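Local coordinates for Lactamase_B domain-containing protein (Bacillus lehensis G1, PDB 7EV5), which probably acts as a zinc-dependent hydrolase of dual activity, structurally akin to both B3 metallo-beta-lactamases and glyoxalase II, at residues D150-Q155 with K177-P182; K3-G8 with I37-R42; S93-R98 with T160-G165; H108-E113 with V136-Q141; I50-A55 with G61-V66. All blocks are in the same frame, centred on the assembly; numbering follows the deposited sequence.

Contact 1. Residues D150-Q155 with K177-P182; sequences DVLFQQ and KILPLP. With ZN (zinc ion), chain C.
No flat group enters the seam where Val151 and Leu152 meet Ile178; the ring beside it, Phe153, has Asp150 CG at its edge, in the ring plane. The contact itself is wholly aliphatic. Val151 CG1 presses on Ile178 CD1 at 3.4 Å, tighter than usual for two methyl groups. That branch stands anti to the backbone N (chi1 172°), where it meets the Ile178 methyl. Leu152 runs past Ile178 in the opposite direction, its CD2 4.0 Å from Ile178 CG2, and the same CD2 lies 4.3 Å from Leu179 CD2. Ile197 of helix 197-203 also touches Ile178 and Leu179. One residue before the seam, Asp150 OD2 binds a zinc ion at 2.0 Å, a metal completed by Asp58, His59, His191 and a water. In this metallo-beta-lactamase fold, Asp150 is a ligand of both zinc ions. With no hydrogen bond across the seam, the two segments meet through apolar packing, which links the C-terminal part of helix 167-178 to the residues just after a metal ligand.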
# COMPACT_ATOMS: atom_id res chain seq x y z
N ASP A 150 -5.27 2.29 1.83
CA ASP A 150 -6.33 2.56 2.79
C ASP A 150 -7.48 3.36 2.19
O ASP A 150 -8.17 4.07 2.92
CB ASP A 150 -5.78 3.23 4.05
CG ASP A 150 -4.89 2.31 4.87
OD1 ASP A 150 -4.66 1.16 4.45
OD2 ASP A 150 -4.40 2.76 5.93
N VAL A 151 -7.71 3.24 0.89
CA VAL A 151 -8.81 3.97 0.27
C VAL A 151 -10.14 3.24 0.47
O VAL A 151 -11.14 3.83 0.90
CB VAL A 151 -8.49 4.18 -1.22
CG1 VAL A 151 -9.69 4.75 -1.95
CG2 VAL A 151 -7.30 5.11 -1.37
N LEU A 152 -10.16 1.94 0.17
CA LEU A 152 -11.38 1.15 0.10
C LEU A 152 -11.13 -0.17 0.81
O LEU A 152 -10.17 -0.88 0.48
CB LEU A 152 -11.76 0.88 -1.36
CG LEU A 152 -12.96 -0.03 -1.63
CD1 LEU A 152 -14.24 0.57 -1.06
CD2 LEU A 152 -13.10 -0.32 -3.11
N PHE A 153 -11.98 -0.50 1.78
CA PHE A 153 -11.87 -1.77 2.49
C PHE A 153 -13.11 -2.59 2.22
O PHE A 153 -14.09 -2.11 1.63
CB PHE A 153 -11.78 -1.54 4.00
CG PHE A 153 -10.68 -0.59 4.42
CD1 PHE A 153 -9.34 -0.90 4.18
CD2 PHE A 153 -10.98 0.58 5.09
CE1 PHE A 153 -8.33 -0.03 4.59
CE2 PHE A 153 -9.97 1.45 5.50
CZ PHE A 153 -8.64 1.15 5.25
N GLN A 154 -13.08 -3.84 2.66
CA GLN A 154 -14.30 -4.64 2.67
C GLN A 154 -15.26 -4.03 3.68
O GLN A 154 -14.97 -4.00 4.88
CB GLN A 154 -13.95 -6.07 3.07
CG GLN A 154 -15.12 -7.03 2.96
CD GLN A 154 -14.82 -8.36 3.60
OE1 GLN A 154 -14.63 -8.45 4.82
NE2 GLN A 154 -14.74 -9.40 2.79
N GLN A 155 -16.38 -3.51 3.19
CA GLN A 155 -17.47 -2.94 4.00
C GLN A 155 -17.18 -1.57 4.62
O GLN A 155 -18.01 -1.08 5.40
CB GLN A 155 -17.98 -3.90 5.09
CG GLN A 155 -18.77 -5.08 4.56
CD GLN A 155 -20.08 -4.65 3.94
OE1 GLN A 155 -20.30 -4.79 2.74
NE2 GLN A 155 -20.97 -4.11 4.77
N LYS A 177 -11.81 6.69 -9.85
CA LYS A 177 -10.58 5.98 -10.19
C LYS A 177 -10.59 4.51 -9.83
O LYS A 177 -10.00 3.71 -10.57
CB LYS A 177 -9.39 6.68 -9.51
CG LYS A 177 -9.27 8.14 -9.94
CD LYS A 177 -8.14 8.84 -9.24
CE LYS A 177 -8.04 10.27 -9.74
NZ LYS A 177 -7.07 11.05 -8.92
N ILE A 178 -11.22 4.11 -8.73
CA ILE A 178 -11.17 2.72 -8.30
C ILE A 178 -12.33 1.91 -8.84
O ILE A 178 -12.12 0.88 -9.50
CB ILE A 178 -11.07 2.64 -6.77
CG1 ILE A 178 -9.71 3.17 -6.35
CG2 ILE A 178 -11.29 1.21 -6.28
CD1 ILE A 178 -9.44 3.07 -4.90
N LEU A 179 -13.56 2.35 -8.58
CA LEU A 179 -14.72 1.57 -9.00
C LEU A 179 -14.86 1.36 -10.51
O LEU A 179 -15.49 0.36 -10.88
CB LEU A 179 -16.00 2.11 -8.36
CG LEU A 179 -16.03 2.06 -6.82
CD1 LEU A 179 -17.34 2.62 -6.29
CD2 LEU A 179 -15.78 0.65 -6.30
N PRO A 180 -14.35 2.22 -11.40
CA PRO A 180 -14.41 1.88 -12.84
C PRO A 180 -13.56 0.69 -13.26
O PRO A 180 -13.71 0.22 -14.39
CB PRO A 180 -13.95 3.17 -13.54
CG PRO A 180 -14.18 4.24 -12.54
CD PRO A 180 -13.90 3.61 -11.21
N LEU A 181 -12.66 0.20 -12.40
CA LEU A 181 -11.85 -0.96 -12.74
C LEU A 181 -12.74 -2.21 -12.84
O LEU A 181 -13.86 -2.23 -12.33
CB LEU A 181 -10.77 -1.15 -11.69
CG LEU A 181 -9.69 -0.08 -11.72
CD1 LEU A 181 -8.78 -0.18 -10.50
CD2 LEU A 181 -8.87 -0.18 -13.00
N PRO A 182 -12.25 -3.27 -13.49
CA PRO A 182 -13.11 -4.45 -13.72
C PRO A 182 -13.63 -5.02 -12.40
O PRO A 182 -12.93 -5.03 -11.39
CB PRO A 182 -12.18 -5.43 -14.42
CG PRO A 182 -11.19 -4.57 -15.12
CD PRO A 182 -10.97 -3.40 -14.20
ZN ZN C . -3.20 1.82 7.30
O HOH W 1 -2.87 3.73 7.80

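Contact 2. Residues K3-G8 with I37-R42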
# COMPACT_ATOMS: atom_id res chain seq x y z
N LYS A 3 0.47 -13.00 -1.70
CA LYS A 3 0.10 -13.30 -0.33
C LYS A 3 -0.22 -12.02 0.43
O LYS A 3 0.53 -11.04 0.35
CB LYS A 3 1.19 -14.09 0.40
CG LYS A 3 0.67 -14.66 1.71
CD LYS A 3 1.63 -15.63 2.37
CE LYS A 3 0.88 -16.51 3.37
NZ LYS A 3 1.79 -17.10 4.39
N GLN A 4 -1.32 -12.06 1.17
CA GLN A 4 -1.67 -11.05 2.15
C GLN A 4 -1.02 -11.42 3.48
O GLN A 4 -1.23 -12.53 3.99
CB GLN A 4 -3.18 -11.02 2.31
CG GLN A 4 -3.71 -10.00 3.31
CD GLN A 4 -5.22 -10.08 3.42
OE1 GLN A 4 -5.77 -11.15 3.64
NE2 GLN A 4 -5.89 -8.96 3.22
N ILE A 5 -0.22 -10.50 4.03
CA ILE A 5 0.56 -10.76 5.24
C ILE A 5 0.29 -9.65 6.25
O ILE A 5 0.94 -8.59 6.20
CB ILE A 5 2.05 -10.90 4.91
CG1 ILE A 5 2.27 -11.96 3.82
CG2 ILE A 5 2.84 -11.25 6.17
CD1 ILE A 5 3.71 -12.16 3.40
N PRO A 6 -0.64 -9.83 7.18
CA PRO A 6 -0.84 -8.82 8.23
C PRO A 6 0.37 -8.78 9.14
O PRO A 6 0.92 -9.82 9.52
CB PRO A 6 -2.08 -9.32 8.98
CG PRO A 6 -2.73 -10.29 8.07
CD PRO A 6 -1.65 -10.90 7.24
N LEU A 7 0.81 -7.57 9.49
CA LEU A 7 2.05 -7.39 10.24
C LEU A 7 1.91 -6.31 11.30
O LEU A 7 1.25 -5.29 11.09
CB LEU A 7 3.20 -6.97 9.32
CG LEU A 7 3.67 -7.98 8.27
CD1 LEU A 7 4.56 -7.28 7.25
CD2 LEU A 7 4.42 -9.13 8.92
N GLY A 8 2.56 -6.53 12.44
CA GLY A 8 2.62 -5.55 13.50
C GLY A 8 1.39 -5.56 14.37
O GLY A 8 0.40 -6.23 14.08
N ILE A 37 10.66 -10.95 6.47
CA ILE A 37 11.96 -11.27 5.86
C ILE A 37 12.20 -12.77 5.87
O ILE A 37 12.60 -13.36 4.86
CB ILE A 37 13.10 -10.51 6.57
CG1 ILE A 37 13.04 -9.02 6.21
CG2 ILE A 37 14.46 -11.09 6.18
CD1 ILE A 37 13.81 -8.14 7.18
N THR A 38 11.96 -13.42 7.02
CA THR A 38 12.20 -14.86 7.09
C THR A 38 11.24 -15.64 6.20
O THR A 38 11.63 -16.67 5.64
CB THR A 38 12.19 -15.38 8.54
OG1 THR A 38 10.91 -15.13 9.14
CG2 THR A 38 13.29 -14.72 9.37
N TRP A 39 9.99 -15.18 6.05
CA TRP A 39 9.08 -15.85 5.11
C TRP A 39 9.61 -15.77 3.69
O TRP A 39 9.64 -16.78 2.97
CB TRP A 39 7.67 -15.26 5.19
CG TRP A 39 6.71 -15.92 4.22
CD1 TRP A 39 6.06 -17.09 4.40
CD2 TRP A 39 6.33 -15.44 2.92
NE1 TRP A 39 5.28 -17.37 3.30
CE2 TRP A 39 5.43 -16.38 2.38
CE3 TRP A 39 6.66 -14.31 2.16
CZ2 TRP A 39 4.86 -16.22 1.12
CZ3 TRP A 39 6.08 -14.16 0.91
CH2 TRP A 39 5.19 -15.11 0.40
N LEU A 40 10.03 -14.58 3.26
CA LEU A 40 10.59 -14.43 1.92
C LEU A 40 11.77 -15.37 1.71
O LEU A 40 11.90 -15.99 0.65
CB LEU A 40 11.04 -12.98 1.70
CG LEU A 40 9.91 -11.95 1.57
CD1 LEU A 40 10.45 -10.57 1.87
CD2 LEU A 40 9.29 -12.01 0.18
N LYS A 41 12.63 -15.50 2.72
CA LYS A 41 13.80 -16.36 2.59
C LYS A 41 13.42 -17.84 2.60
O LYS A 41 13.99 -18.63 1.84
CB LYS A 41 14.81 -16.03 3.69
CG LYS A 41 15.39 -14.65 3.53
CD LYS A 41 16.62 -14.43 4.39
CE LYS A 41 17.38 -13.20 3.94
NZ LYS A 41 18.10 -13.40 2.65
N ARG A 42 12.47 -18.24 3.45
CA ARG A 42 12.03 -19.63 3.45
C ARG A 42 11.45 -20.01 2.10
O ARG A 42 11.64 -21.14 1.63
CB ARG A 42 11.00 -19.86 4.55
CG ARG A 42 11.58 -19.85 5.95
CD ARG A 42 10.61 -20.36 7.00
NE ARG A 42 9.31 -19.68 6.97
CZ ARG A 42 9.04 -18.56 7.64
NH1 ARG A 42 9.96 -17.98 8.40
NH2 ARG A 42 7.83 -18.02 7.55
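Lys3 and Ile5 meet the indole of Trp39, where the edge strand 2-7 of one sheet of the metallo-beta-lactamase sandwich packs against helix 33-42 on the outside of the fold. Lys3 can be followed outward along the ring. Its CB lies 4.1 Å from Trp39 CH2, at the far corner of the benzene half. CG stands anti to the backbone N (chi1 -167°), and the chain beyond it stays extended, crossing the indole at a slant. CD makes the closest approach, 3.5 Å from Trp39 CZ2, and is also near CE2. At the tip, Lys3 NZ comes 3.7 Å from Trp39 NE1; both are donors, so this is mere proximity, and the lysine contributes chiefly its aliphatic length.

Ile5, two residues on, also points toward the helix, and it takes a face of the ring. Its CD1 makes a CH-pi contact, 4.1 Å from the centroid of the six-membered ring of Trp39 and 21° off the ring normal. Val16 of the neighbouring strand 12-18 and Leu45 touch the indole as well, while Leu36 of the same helix touches Ile5. Arg42, one helical turn on from Trp39, brings NH2 to the indole edge in plane, and its NH1 gives a weak hydrogen bond to Thr38 OG1 at 3.1 Å.

Contact 3. Residues S93-R98 with T160-G165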
# COMPACT_ATOMS: atom_id res chain seq x y z
N SER A 93 3.76 9.37 16.23
CA SER A 93 3.77 10.09 17.51
C SER A 93 2.36 10.38 17.98
O SER A 93 2.01 10.12 19.14
CB SER A 93 4.56 11.39 17.37
OG SER A 93 5.93 11.12 17.11
N ARG A 94 1.52 10.91 17.10
CA ARG A 94 0.19 11.34 17.52
C ARG A 94 -0.72 10.16 17.86
O ARG A 94 -1.50 10.23 18.82
CB ARG A 94 -0.44 12.19 16.43
CG ARG A 94 -0.02 13.64 16.40
CD ARG A 94 -1.09 14.40 15.65
NE ARG A 94 -0.69 15.74 15.26
CZ ARG A 94 -1.50 16.78 15.35
NH1 ARG A 94 -2.71 16.61 15.86
NH2 ARG A 94 -1.11 17.97 14.95
N LEU A 95 -0.67 9.08 17.07
CA LEU A 95 -1.62 8.00 17.24
C LEU A 95 -1.14 6.93 18.20
O LEU A 95 -1.97 6.19 18.73
CB LEU A 95 -1.98 7.37 15.89
CG LEU A 95 -2.77 8.27 14.93
CD1 LEU A 95 -2.99 7.56 13.60
CD2 LEU A 95 -4.10 8.71 15.55
N THR A 96 0.17 6.82 18.43
CA THR A 96 0.71 5.76 19.28
C THR A 96 1.60 6.26 20.41
O THR A 96 1.94 5.46 21.30
CB THR A 96 1.48 4.71 18.47
OG1 THR A 96 2.83 5.15 18.24
CG2 THR A 96 0.80 4.40 17.13
N GLY A 97 2.01 7.52 20.40
CA GLY A 97 2.86 8.04 21.44
C GLY A 97 4.31 7.66 21.33
O GLY A 97 5.08 7.91 22.26
N ARG A 98 4.71 7.03 20.23
CA ARG A 98 6.09 6.63 20.02
C ARG A 98 6.44 6.88 18.57
O ARG A 98 5.57 6.77 17.69
CB ARG A 98 6.29 5.14 20.31
CG ARG A 98 5.56 4.62 21.54
CD ARG A 98 5.91 3.18 21.81
NE ARG A 98 5.20 2.63 22.95
CZ ARG A 98 5.59 2.76 24.21
NH1 ARG A 98 6.69 3.45 24.49
NH2 ARG A 98 4.88 2.22 25.20
N THR A 160 -10.68 9.63 7.10
CA THR A 160 -10.29 10.90 6.50
C THR A 160 -10.00 11.97 7.54
O THR A 160 -9.99 13.16 7.22
CB THR A 160 -11.36 11.37 5.50
OG1 THR A 160 -12.63 11.41 6.15
CG2 THR A 160 -11.43 10.40 4.36
N ASP A 161 -9.71 11.55 8.78
CA ASP A 161 -9.47 12.44 9.90
C ASP A 161 -7.99 12.63 10.23
O ASP A 161 -7.68 13.28 11.23
CB ASP A 161 -10.23 11.95 11.14
CG ASP A 161 -9.86 10.51 11.52
OD1 ASP A 161 -9.38 9.75 10.65
OD2 ASP A 161 -10.06 10.14 12.70
N LEU A 162 -7.08 12.09 9.42
CA LEU A 162 -5.65 12.20 9.69
C LEU A 162 -5.03 13.36 8.90
O LEU A 162 -5.74 14.16 8.28
CB LEU A 162 -4.96 10.85 9.49
CG LEU A 162 -5.58 9.65 10.22
CD1 LEU A 162 -4.81 8.35 9.94
CD2 LEU A 162 -5.67 9.92 11.71
N ARG A 163 -3.71 13.46 8.91
CA ARG A 163 -3.02 14.58 8.26
C ARG A 163 -3.35 14.63 6.78
O ARG A 163 -3.12 13.68 6.03
CB ARG A 163 -1.51 14.44 8.47
CG ARG A 163 -0.68 15.51 7.77
CD ARG A 163 0.79 15.41 8.15
NE ARG A 163 0.97 15.48 9.60
CZ ARG A 163 1.08 16.61 10.29
NH1 ARG A 163 1.05 17.78 9.65
NH2 ARG A 163 1.23 16.59 11.60
N GLY A 164 -3.90 15.77 6.34
CA GLY A 164 -4.27 15.90 4.95
C GLY A 164 -5.50 15.12 4.54
O GLY A 164 -5.80 15.06 3.35
N GLY A 165 -6.22 14.52 5.48
CA GLY A 165 -7.42 13.79 5.13
C GLY A 165 -8.50 14.69 4.56
O GLY A 165 -8.65 15.85 4.95
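This is a small surface contact between the end of helix 92-96 and the loop that leads from strand 156-157 to helix 167-178, made mainly by Leu95 and Leu162. Their methyl ends meet: Leu95 CD1 lies 4.0 Å from Leu162 CD2 and 4.2 Å from Leu162 CD1, so one methyl of the helix residue faces both branches of the loop residue. In Leu162, CG is anti to the carbonyl carbon (chi1 -52°); although its CB does not point at the helix, the branch ends still reach it. No hydrogen bond crosses. Beside the leucines the long arms of Arg94 and Arg163 run close, with Arg94 NE 4.2 Å from Arg163 NH2. Arg163 is modelled in two conformers, so this approach of like charges is uncertain.

Each backbone has a glycine at a positive phi. Gly97 leaves the helix in this way, its N bonded to Ser93 O at 2.9 Å. The loop makes a type II turn from Leu162 to Gly165, with Gly164 in its third position and Gly165 N bonded to Leu162 O. Leu162 also touches His56 and lies about 4 Å, side chain to side chain, from His131. Both histidines bind zinc, and the Leu162 side chain is about 5 Å from a zinc ion, which places the contact beside the two-metal active site characteristic of the metallo-beta-lactamase superfamily.

Contact 4. Residues H108-E113 with V136-Q141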
# COMPACT_ATOMS: atom_id res chain seq x y z
N HIS A 108 12.86 6.32 -4.96
CA HIS A 108 12.09 6.58 -6.16
C HIS A 108 10.83 7.32 -5.73
O HIS A 108 10.11 6.83 -4.85
CB HIS A 108 11.69 5.26 -6.84
CG HIS A 108 12.80 4.59 -7.59
ND1 HIS A 108 13.77 3.82 -6.98
CD2 HIS A 108 13.09 4.57 -8.91
CE1 HIS A 108 14.61 3.37 -7.90
NE2 HIS A 108 14.21 3.80 -9.08
N LEU A 109 10.57 8.47 -6.33
CA LEU A 109 9.43 9.31 -5.95
C LEU A 109 8.43 9.37 -7.10
O LEU A 109 8.78 9.80 -8.21
CB LEU A 109 9.86 10.72 -5.55
CG LEU A 109 10.77 10.80 -4.33
CD1 LEU A 109 11.22 12.24 -4.11
CD2 LEU A 109 10.07 10.26 -3.10
N LEU A 110 7.19 8.98 -6.81
CA LEU A 110 6.10 8.99 -7.78
C LEU A 110 5.43 10.35 -7.83
O LEU A 110 5.37 11.09 -6.84
CB LEU A 110 5.06 7.93 -7.40
CG LEU A 110 5.58 6.49 -7.44
CD1 LEU A 110 4.68 5.57 -6.62
CD2 LEU A 110 5.72 6.00 -8.87
N THR A 111 4.90 10.69 -9.01
CA THR A 111 4.11 11.91 -9.20
C THR A 111 2.84 11.60 -9.98
O THR A 111 1.81 11.25 -9.38
CB THR A 111 4.92 12.98 -9.93
OG1 THR A 111 5.56 12.42 -11.09
CG2 THR A 111 5.96 13.57 -9.01
N ASN A 112 2.92 11.67 -11.30
CA ASN A 112 1.75 11.50 -12.16
C ASN A 112 1.91 10.36 -13.16
O ASN A 112 1.11 10.27 -14.09
CB ASN A 112 1.45 12.80 -12.91
CG ASN A 112 2.58 13.23 -13.81
OD1 ASN A 112 3.74 13.24 -13.39
ND2 ASN A 112 2.27 13.57 -15.05
N GLU A 113 2.93 9.52 -13.00
CA GLU A 113 3.07 8.33 -13.84
C GLU A 113 1.80 7.51 -13.81
O GLU A 113 1.21 7.27 -12.75
CB GLU A 113 4.21 7.46 -13.32
CG GLU A 113 5.56 8.09 -13.40
CD GLU A 113 5.94 8.78 -12.12
OE1 GLU A 113 5.07 8.89 -11.22
OE2 GLU A 113 7.10 9.20 -12.01
N VAL A 136 -1.41 6.22 -3.28
CA VAL A 136 -1.48 5.71 -4.63
C VAL A 136 -1.97 4.27 -4.59
O VAL A 136 -1.87 3.58 -3.57
CB VAL A 136 -0.16 5.80 -5.43
CG1 VAL A 136 0.31 7.25 -5.53
CG2 VAL A 136 0.89 4.93 -4.81
N SER A 137 -2.57 3.86 -5.70
CA SER A 137 -3.05 2.49 -5.89
C SER A 137 -2.36 1.87 -7.09
O SER A 137 -2.27 2.49 -8.16
CB SER A 137 -4.56 2.48 -6.08
OG SER A 137 -5.20 3.02 -4.94
N TYR A 138 -1.89 0.64 -6.91
CA TYR A 138 -1.13 -0.06 -7.94
C TYR A 138 -2.00 -1.18 -8.50
O TYR A 138 -2.31 -2.14 -7.79
CB TYR A 138 0.14 -0.66 -7.35
CG TYR A 138 1.07 0.32 -6.65
CD1 TYR A 138 2.05 1.01 -7.36
CD2 TYR A 138 0.99 0.54 -5.27
CE1 TYR A 138 2.91 1.88 -6.74
CE2 TYR A 138 1.87 1.40 -4.63
CZ TYR A 138 2.83 2.07 -5.38
OH TYR A 138 3.70 2.93 -4.77
N TYR A 139 -2.39 -1.06 -9.77
CA TYR A 139 -3.24 -2.05 -10.42
C TYR A 139 -2.37 -3.01 -11.22
O TYR A 139 -1.64 -2.59 -12.12
CB TYR A 139 -4.25 -1.35 -11.32
CG TYR A 139 -5.12 -2.26 -12.15
CD1 TYR A 139 -5.87 -3.27 -11.57
CD2 TYR A 139 -5.22 -2.08 -13.52
CE1 TYR A 139 -6.68 -4.11 -12.34
CE2 TYR A 139 -6.02 -2.90 -14.29
CZ TYR A 139 -6.75 -3.91 -13.70
OH TYR A 139 -7.55 -4.72 -14.47
N TYR A 140 -2.45 -4.30 -10.89
CA TYR A 140 -1.73 -5.36 -11.59
C TYR A 140 -2.73 -6.10 -12.46
O TYR A 140 -3.47 -6.97 -11.98
CB TYR A 140 -1.13 -6.30 -10.54
CG TYR A 140 -0.23 -7.38 -11.07
CD1 TYR A 140 0.89 -7.08 -11.83
CD2 TYR A 140 -0.50 -8.73 -10.79
CE1 TYR A 140 1.73 -8.09 -12.30
CE2 TYR A 140 0.33 -9.74 -11.26
CZ TYR A 140 1.44 -9.40 -12.01
OH TYR A 140 2.28 -10.39 -12.48
N GLN A 141 -2.75 -5.78 -13.75
CA GLN A 141 -3.79 -6.33 -14.62
C GLN A 141 -3.64 -7.85 -14.80
O GLN A 141 -4.65 -8.57 -14.86
CB GLN A 141 -3.79 -5.61 -15.97
CG GLN A 141 -4.90 -6.08 -16.91
CD GLN A 141 -5.34 -5.01 -17.89
OE1 GLN A 141 -4.71 -3.95 -18.00
NE2 GLN A 141 -6.43 -5.28 -18.60
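Leu110 and Tyr138 approach from opposite directions, and one methyl of the leucine meets the phenol end of the tyrosine. Leu110 CD1 is 3.4 Å from Tyr138 OH and 4.1 Å from Tyr138 CE1, lying oblique to the ring. The contact of the same methyl with Val136 CG2 (4.2 Å) is less certain, because Val136 is modelled in two conformers. Tyr138 carries its CG anti to the carbonyl carbon (chi1 -56°); its CB does not aim at Leu110, but the long ring brings the phenol there. Strand 108-110 is an outermost strand of one sheet and strand 136-140 lies within the other, so these side chains fill the interior between the two facing sheets of the metallo-beta-lactamase sandwich. The buried hydroxyl is satisfied all the same, because Tyr138 OH hydrogen-bonds to Leu52 O, just past strand 46-51 of the first sheet. Just past Leu110, Thr111 N bonds to Glu113 OE1 at 2.9 Å, nearly straight at 172°, on the syn side of the carboxylate.

Contact 5. Residues I50-A55 with G61-V66. With ZN (zinc ion), chain B.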
# COMPACT_ATOMS: atom_id res chain seq x y z
N ILE A 50 10.21 -2.31 -2.97
CA ILE A 50 9.15 -2.00 -2.02
C ILE A 50 8.31 -0.89 -2.63
O ILE A 50 8.84 0.19 -2.94
CB ILE A 50 9.71 -1.55 -0.67
CG1 ILE A 50 10.51 -2.68 -0.03
CG2 ILE A 50 8.58 -1.07 0.25
CD1 ILE A 50 11.42 -2.20 1.08
N LEU A 51 7.02 -1.14 -2.81
CA LEU A 51 6.07 -0.14 -3.30
C LEU A 51 5.18 0.25 -2.14
O LEU A 51 4.54 -0.60 -1.52
CB LEU A 51 5.24 -0.70 -4.45
CG LEU A 51 5.96 -1.17 -5.71
CD1 LEU A 51 4.96 -1.45 -6.82
CD2 LEU A 51 7.03 -0.18 -6.16
N LEU A 52 5.14 1.54 -1.82
CA LEU A 52 4.33 2.02 -0.71
C LEU A 52 3.07 2.66 -1.25
O LEU A 52 3.13 3.58 -2.09
CB LEU A 52 5.11 3.03 0.12
CG LEU A 52 6.34 2.49 0.84
CD1 LEU A 52 7.02 3.62 1.58
CD2 LEU A 52 5.98 1.34 1.79
N THR A 53 1.92 2.21 -0.76
CA THR A 53 0.68 2.91 -1.09
C THR A 53 0.66 4.29 -0.46
O THR A 53 0.13 5.24 -1.04
CB THR A 53 -0.55 2.10 -0.65
OG1 THR A 53 -0.59 2.00 0.78
CG2 THR A 53 -0.55 0.73 -1.28
N HIS A 54 1.23 4.41 0.74
CA HIS A 54 1.34 5.66 1.47
C HIS A 54 2.30 5.44 2.63
O HIS A 54 2.74 4.31 2.88
CB HIS A 54 -0.03 6.25 1.90
CG HIS A 54 -0.80 5.45 2.92
ND1 HIS A 54 -1.16 4.13 2.75
CD2 HIS A 54 -1.35 5.83 4.09
CE1 HIS A 54 -1.88 3.73 3.78
NE2 HIS A 54 -2.00 4.74 4.62
N ALA A 55 2.60 6.52 3.35
CA ALA A 55 3.68 6.51 4.32
C ALA A 55 3.21 6.65 5.76
O ALA A 55 3.99 7.04 6.63
CB ALA A 55 4.75 7.55 3.99
N GLY A 61 6.86 0.44 8.97
CA GLY A 61 7.72 0.11 10.10
C GLY A 61 8.80 -0.91 9.79
O GLY A 61 9.84 -0.92 10.45
N ALA A 62 8.59 -1.76 8.78
CA ALA A 62 9.57 -2.75 8.38
C ALA A 62 10.38 -2.34 7.15
O ALA A 62 11.19 -3.13 6.66
CB ALA A 62 8.89 -4.09 8.13
N VAL A 63 10.20 -1.11 6.65
CA VAL A 63 10.89 -0.69 5.43
C VAL A 63 12.41 -0.76 5.58
O VAL A 63 13.10 -1.31 4.73
CB VAL A 63 10.40 0.70 4.98
CG1 VAL A 63 11.32 1.30 3.93
CG2 VAL A 63 8.99 0.62 4.43
N ASP A 64 12.94 -0.20 6.67
CA ASP A 64 14.39 -0.18 6.88
C ASP A 64 14.97 -1.59 6.78
O ASP A 64 15.91 -1.85 6.02
CB ASP A 64 14.70 0.36 8.28
CG ASP A 64 14.72 1.89 8.36
OD1 ASP A 64 14.99 2.56 7.34
OD2 ASP A 64 14.48 2.42 9.47
N ALA A 65 14.41 -2.52 7.56
CA ALA A 65 14.98 -3.86 7.62
C ALA A 65 14.85 -4.58 6.29
O ALA A 65 15.79 -5.24 5.83
CB ALA A 65 14.30 -4.66 8.73
N VAL A 66 13.70 -4.45 5.63
CA VAL A 66 13.51 -5.11 4.34
C VAL A 66 14.43 -4.48 3.29
O VAL A 66 15.11 -5.19 2.53
CB VAL A 66 12.03 -5.06 3.93
CG1 VAL A 66 11.86 -5.60 2.53
CG2 VAL A 66 11.19 -5.88 4.90
ZN ZN B . -3.10 5.00 6.35
O HOH W 1 -2.87 3.73 7.80
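Thr53 OG1, next to the packing of Ile50 and Leu52 on Val66 and Val63, is gripped by two groups: it accepts a hydrogen bond from His54 ND1 at 3.0 Å and is hydrogen-bonded to Asp28 OD2. The N-H···O angle is 163°, and OG1 lies at the imidazole edge, only 3° out of the ring plane. This bond and the metal bond together hold the ring's rotation: His54 NE2 binds a zinc ion at 2.1 Å, with His56, His131 and a water; Asp150, which also belongs to this site, lies farther out. A chi1 of 67° sets CG between the backbone N and the carbonyl carbon and brings the ring to this position.

His54 opens the HxHxDH metal-binding motif of the superfamily, carried here on the loop of a beta-alpha-beta crossover between strand 46-51 and helix 63-70, ahead of strand 74-77. Before the loop, the strand side is apolar. Ile50 CD1 lies 3.7 Å from Val66 CG1, the valine branch anti to its own backbone N, and 4.1 Å from the carbonyl O of Val63. Two residues further, Leu52 CD2 meets Val63 CG2 at 4.1 Å, the two side chains crossing at an angle. Ile26 and Ile37 extend the packing around Val66, and Val74 of the next strand touches both Ile50 and Leu52.

In the fold
Along the chain, contact 2 comes first and contact 5 follows; contact 4 lies within the span bridged by contact 3, and the second segment of contact 3 falls between the two segments of contact 1. Contacts 2, 4 and 5 reach one six-stranded sheet, contact 2 at edge strand 2-7 and contact 4 at the other edge, 108-110, their centres about 23 Å apart. Contact 4 crosses to the second sheet and touches contact 5, through Val136 N and Thr53 O, as well as contact 1, through Tyr139. Contacts 1 and 5, with centres about 22 Å apart on opposite sides of the chain's centre, share water 1 and bring ligands from the two halves of the sandwich to the paired zinc ions.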